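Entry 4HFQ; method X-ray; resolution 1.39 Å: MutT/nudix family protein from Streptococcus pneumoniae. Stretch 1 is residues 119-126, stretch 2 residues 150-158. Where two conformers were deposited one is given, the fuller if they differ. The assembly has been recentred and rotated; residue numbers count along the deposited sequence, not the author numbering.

Stretch 1, residues 119-126: GFKAKVER
Stretch 2, residues 150-158: CKLLDGQFQ

Strand 120-126 pairs antiparallel with the strand that includes 150-153; their N-to-C directions differ by 148°. Ala 122 lies opposite Leu 152, Lys 123 opposite Lys 151 and Val 124 opposite Cys 150. Between Ala 122 and Phe 120 a bulge shifts the register by one, so Phe 120 pairs with Gly 155.

Five backbone hydrogen bonds hold the pair. Lys 123 N to Lys 151 O is 2.8 Å and Lys 151 N to Lys 123 O 2.9 Å. Leu 153 N to Lys 121 O is 2.8 Å. At the bulge, Lys 121 N to Asp 154 O is 2.9 Å; beyond it, Gln 156 N to Gly 119 O is 3.2 Å.

Ala 122, Val 124, Cys 150 and Leu 152 share one face. Val 124 (t) CG2 meets Cys 150 (m) SG at 4.0 Å. Leu 152 (m, t) CD2 lies 4.0 Å from Ala 122 CB. Phe 120 points sideways and packs against Leu 152, CB to CD2 3.9 Å. Its ring (chi1 -73°, chi2 85°) has Leu 152 CD1 over one face and the Gly 155-Gln 156 peptide over the other.

Both glycines have positive phi: Gly 119 88/6, Gly 155 147/-162. A CB on Gly 119 would strike Gln 156 O; one on Gly 155 would strike Gly 119 O.

Lys 123 and Lys 151, both chi1 t, share the other face. Their ends lead away, suiting exposed positions. The contact buries 768 Å², both sides summed.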

ATOM      1  N   GLY A 119      -8.046  25.581  -6.086  1.00 14.86           N
ATOM      2  CA  GLY A 119      -9.034  26.628  -5.820  1.00 16.29           C
ATOM      3  C   GLY A 119     -10.429  26.250  -6.281  1.00 17.35           C
ATOM      4  O   GLY A 119     -11.344  27.082  -6.225  1.00 19.00           O
ATOM      5  N   PHE A 120     -10.603  25.014  -6.746  1.00 17.29           N
ATOM      6  CA  PHE A 120     -11.891  24.573  -7.282  1.00 18.05           C
ATOM      7  C   PHE A 120     -12.585  23.481  -6.483  1.00 18.14           C
ATOM      8  O   PHE A 120     -11.942  22.550  -5.975  1.00 16.91           O
ATOM      9  CB  PHE A 120     -11.721  24.072  -8.705  1.00 19.08           C
ATOM     10  CG  PHE A 120     -11.482  25.167  -9.703  1.00 20.58           C
ATOM     11  CD1 PHE A 120     -10.204  25.657  -9.920  1.00 21.39           C
ATOM     12  CD2 PHE A 120     -12.541  25.702 -10.426  1.00 21.47           C
ATOM     13  CE1 PHE A 120      -9.980  26.673 -10.835  1.00 22.75           C
ATOM     14  CE2 PHE A 120     -12.323  26.721 -11.351  1.00 22.02           C
ATOM     15  CZ  PHE A 120     -11.040  27.199 -11.554  1.00 22.77           C
ATOM     16  N   LYS A 121     -13.904  23.601  -6.380  1.00 18.09           N
ATOM     17  CA  LYS A 121     -14.752  22.480  -5.982  1.00 18.05           C
ATOM     18  C   LYS A 121     -14.698  21.485  -7.127  1.00 17.05           C
ATOM     19  O   LYS A 121     -14.367  21.854  -8.258  1.00 16.94           O
ATOM     20  CB  LYS A 121     -16.194  22.938  -5.777  1.00 20.72           C
ATOM     21  CG  LYS A 121     -16.365  24.089  -4.795  1.00 24.03           C
ATOM     22  CD  LYS A 121     -16.302  23.638  -3.349  1.00 26.52           C
ATOM     23  CE  LYS A 121     -17.122  24.585  -2.490  1.00 28.07           C
ATOM     24  NZ  LYS A 121     -16.805  24.432  -1.046  1.00 30.86           N
ATOM     25  N   ALA A 122     -14.991  20.220  -6.847  1.00 15.85           N
ATOM     26  CA  ALA A 122     -14.901  19.196  -7.876  1.00 15.05           C
ATOM     27  C   ALA A 122     -15.844  18.040  -7.600  1.00 14.53           C
ATOM     28  O   ALA A 122     -16.452  17.970  -6.537  1.00 14.68           O
ATOM     29  CB  ALA A 122     -13.465  18.670  -7.976  1.00 15.10           C
ATOM     30  N   LYS A 123     -15.948  17.145  -8.577  0.50 14.34           N
ATOM     31  CA  LYS A 123     -16.724  15.919  -8.507  0.50 14.55           C
ATOM     32  C   LYS A 123     -15.750  14.788  -8.830  0.50 13.54           C
ATOM     33  O   LYS A 123     -14.922  14.943  -9.726  0.50 12.95           O
ATOM     34  CB  LYS A 123     -17.836  15.962  -9.563  0.50 15.64           C
ATOM     35  CG  LYS A 123     -18.509  14.635  -9.859  0.50 16.69           C
ATOM     36  CD  LYS A 123     -19.520  14.769 -10.989  0.50 17.42           C
ATOM     37  CE  LYS A 123     -19.877  13.408 -11.568  0.50 18.65           C
ATOM     38  NZ  LYS A 123     -20.271  12.424 -10.523  0.50 19.63           N
ATOM     39  N   VAL A 124     -15.835  13.681  -8.089  1.00 13.34           N
ATOM     40  CA  VAL A 124     -15.146  12.437  -8.462  1.00 12.81           C
ATOM     41  C   VAL A 124     -16.058  11.653  -9.384  1.00 12.90           C
ATOM     42  O   VAL A 124     -17.183  11.311  -9.018  1.00 13.31           O
ATOM     43  CB  VAL A 124     -14.775  11.568  -7.238  1.00 12.78           C
ATOM     44  CG1 VAL A 124     -14.224  10.212  -7.688  1.00 13.00           C
ATOM     45  CG2 VAL A 124     -13.796  12.322  -6.349  1.00 12.69           C
ATOM     46  N   GLU A 125     -15.552  11.358 -10.577  1.00 12.76           N
ATOM     47  CA  GLU A 125     -16.301  10.603 -11.573  1.00 13.64           C
ATOM     48  C   GLU A 125     -16.015   9.100 -11.545  1.00 13.38           C
ATOM     49  O   GLU A 125     -16.931   8.301 -11.704  1.00 14.50           O
ATOM     50  CB  GLU A 125     -16.051  11.176 -12.973  1.00 15.17           C
ATOM     51  CG  GLU A 125     -16.468  12.641 -13.091  1.00 17.25           C
ATOM     52  CD  GLU A 125     -16.129  13.269 -14.438  1.00 19.89           C
ATOM     53  OE1 GLU A 125     -14.948  13.234 -14.851  1.00 21.83           O
ATOM     54  OE2 GLU A 125     -17.049  13.851 -15.074  1.00 21.95           O
ATOM     55  N   ARG A 126     -14.750   8.714 -11.363  1.00 12.66           N
ATOM     56  CA  ARG A 126     -14.393   7.290 -11.314  1.00 12.31           C
ATOM     57  C   ARG A 126     -12.970   7.150 -10.813  1.00 11.17           C
ATOM     58  O   ARG A 126     -12.218   8.122 -10.769  1.00 11.37           O
ATOM     59  CB  ARG A 126     -14.549   6.619 -12.692  1.00 13.85           C
ATOM     60  CG  ARG A 126     -13.600   7.168 -13.748  1.00 15.34           C
ATOM     61  CD  ARG A 126     -13.792   6.516 -15.117  1.00 17.63           C
ATOM     62  NE  ARG A 126     -13.276   5.147 -15.146  1.00 19.64           N
ATOM     63  CZ  ARG A 126     -12.724   4.569 -16.216  1.00 20.16           C
ATOM     64  NH1 ARG A 126     -12.572   5.247 -17.347  1.00 20.78           N
ATOM     65  NH2 ARG A 126     -12.303   3.319 -16.134  1.00 21.08           N
ATOM     66  N   CYS A 150     -11.718  13.255 -12.234  1.00 10.65           N
ATOM     67  CA  CYS A 150     -12.527  14.293 -11.580  1.00 11.51           C
ATOM     68  C   CYS A 150     -12.893  15.407 -12.541  1.00 12.67           C
ATOM     69  O   CYS A 150     -12.203  15.647 -13.522  1.00 12.74           O
ATOM     70  CB  CYS A 150     -11.806  14.913 -10.374  1.00 11.32           C
ATOM     71  SG  CYS A 150     -11.247  13.755  -9.122  1.00 11.34           S
ATOM     72  N   LYS A 151     -13.996  16.074 -12.227  1.00 14.04           N
ATOM     73  CA  LYS A 151     -14.444  17.239 -12.983  1.00 15.43           C
ATOM     74  C   LYS A 151     -14.464  18.442 -12.049  1.00 15.75           C
ATOM     75  O   LYS A 151     -14.953  18.342 -10.920  1.00 15.05           O
ATOM     76  CB  LYS A 151     -15.831  16.959 -13.556  1.00 18.15           C
ATOM     77  CG  LYS A 151     -16.503  18.159 -14.215  1.00 20.91           C
ATOM     78  CD  LYS A 151     -17.887  17.800 -14.725  1.00 23.72           C
ATOM     79  CE  LYS A 151     -18.589  19.046 -15.252  1.00 25.66           C
ATOM     80  NZ  LYS A 151     -19.812  18.745 -16.050  1.00 28.26           N
ATOM     81  N   LEU A 152     -13.915  19.574 -12.500  1.00 16.33           N
ATOM     82  CA  LEU A 152     -13.911  20.803 -11.705  1.00 17.56           C
ATOM     83  C   LEU A 152     -15.265  21.500 -11.802  1.00 17.99           C
ATOM     84  O   LEU A 152     -15.921  21.434 -12.841  1.00 19.31           O
ATOM     85  CB  LEU A 152     -12.772  21.746 -12.122  1.00 17.60           C
ATOM     86  CG  LEU A 152     -11.350  21.193 -11.954  1.00 17.66           C
ATOM     87  CD1 LEU A 152     -10.309  22.238 -12.330  1.00 18.36           C
ATOM     88  CD2 LEU A 152     -11.112  20.710 -10.532  1.00 18.55           C
ATOM     89  N   LEU A 153     -15.689  22.093 -10.690  1.00 18.81           N
ATOM     90  CA  LEU A 153     -16.957  22.829 -10.609  1.00 19.99           C
ATOM     91  C   LEU A 153     -16.662  24.325 -10.395  1.00 21.18           C
ATOM     92  O   LEU A 153     -15.872  24.897 -11.139  1.00 22.08           O
ATOM     93  CB  LEU A 153     -17.874  22.215  -9.530  1.00 20.23           C
ATOM     94  CG  LEU A 153     -18.105  20.696  -9.580  1.00 21.07           C
ATOM     95  CD1 LEU A 153     -18.775  20.169  -8.316  1.00 20.65           C
ATOM     96  CD2 LEU A 153     -18.887  20.280 -10.823  1.00 22.05           C
ATOM     97  N   ASP A 154     -17.255  24.962  -9.387  1.00 23.00           N
ATOM     98  CA  ASP A 154     -17.000  26.386  -9.139  1.00 25.87           C
ATOM     99  C   ASP A 154     -15.656  26.645  -8.472  1.00 24.75           C
ATOM    100  O   ASP A 154     -15.175  25.832  -7.688  1.00 24.60           O
ATOM    101  CB  ASP A 154     -18.098  27.008  -8.269  1.00 29.19           C
ATOM    102  CG  ASP A 154     -19.457  27.013  -8.946  1.00 33.64           C
ATOM    103  OD1 ASP A 154     -19.553  27.432 -10.119  1.00 38.12           O
ATOM    104  OD2 ASP A 154     -20.440  26.607  -8.291  1.00 37.28           O
ATOM    105  N   GLY A 155     -15.068  27.796  -8.778  1.00 23.95           N
ATOM    106  CA  GLY A 155     -13.863  28.260  -8.114  1.00 23.44           C
ATOM    107  C   GLY A 155     -12.954  29.057  -9.026  1.00 24.05           C
ATOM    108  O   GLY A 155     -13.370  29.542 -10.089  1.00 24.79           O
ATOM    109  N   GLN A 156     -11.701  29.182  -8.605  1.00 24.01           N
ATOM    110  CA  GLN A 156     -10.706  29.983  -9.300  1.00 24.30           C
ATOM    111  C   GLN A 156      -9.326  29.625  -8.768  1.00 22.12           C
ATOM    112  O   GLN A 156      -9.139  29.517  -7.548  1.00 21.98           O
ATOM    113  CB  GLN A 156     -10.983  31.471  -9.059  1.00 26.52           C
ATOM    114  CG  GLN A 156     -10.082  32.413  -9.836  1.00 29.07           C
ATOM    115  CD  GLN A 156     -10.342  33.863  -9.497  1.00 31.25           C
ATOM    116  OE1 GLN A 156     -10.179  34.283  -8.350  1.00 32.30           O
ATOM    117  NE2 GLN A 156     -10.743  34.639 -10.495  1.00 33.77           N
ATOM    118  N   PHE A 157      -8.365  29.439  -9.670  1.00 22.00           N
ATOM    119  CA  PHE A 157      -6.999  29.211  -9.215  1.00 20.87           C
ATOM    120  C   PHE A 157      -6.377  30.488  -8.676  1.00 21.87           C
ATOM    121  O   PHE A 157      -6.423  31.536  -9.328  1.00 23.13           O
ATOM    122  CB  PHE A 157      -6.082  28.602 -10.283  1.00 19.61           C
ATOM    123  CG  PHE A 157      -4.649  28.482  -9.822  1.00 18.70           C
ATOM    124  CD1 PHE A 157      -4.297  27.538  -8.850  1.00 17.76           C
ATOM    125  CD2 PHE A 157      -3.664  29.345 -10.296  1.00 18.49           C
ATOM    126  CE1 PHE A 157      -2.994  27.434  -8.392  1.00 17.43           C
ATOM    127  CE2 PHE A 157      -2.360  29.253  -9.833  1.00 18.56           C
ATOM    128  CZ  PHE A 157      -2.022  28.295  -8.878  1.00 17.60           C
ATOM    129  N   GLN A 158      -5.802  30.396  -7.486  1.00 23.20           N
ATOM    130  CA  GLN A 158      -4.979  31.473  -6.965  1.00 24.69           C
ATOM    131  C   GLN A 158      -3.713  30.845  -6.421  1.00 24.24           C
ATOM    132  O   GLN A 158      -3.762  29.880  -5.650  1.00 23.31           O
ATOM    133  CB  GLN A 158      -5.703  32.257  -5.863  1.00 27.62           C
ATOM    134  CG  GLN A 158      -6.934  33.032  -6.335  1.00 29.92           C
ATOM    135  CD  GLN A 158      -7.518  33.934  -5.261  1.00 32.29           C
ATOM    136  OE1 GLN A 158      -7.210  33.798  -4.070  1.00 35.54           O
ATOM    137  NE2 GLN A 158      -8.371  34.864  -5.676  1.00 33.79           N
TER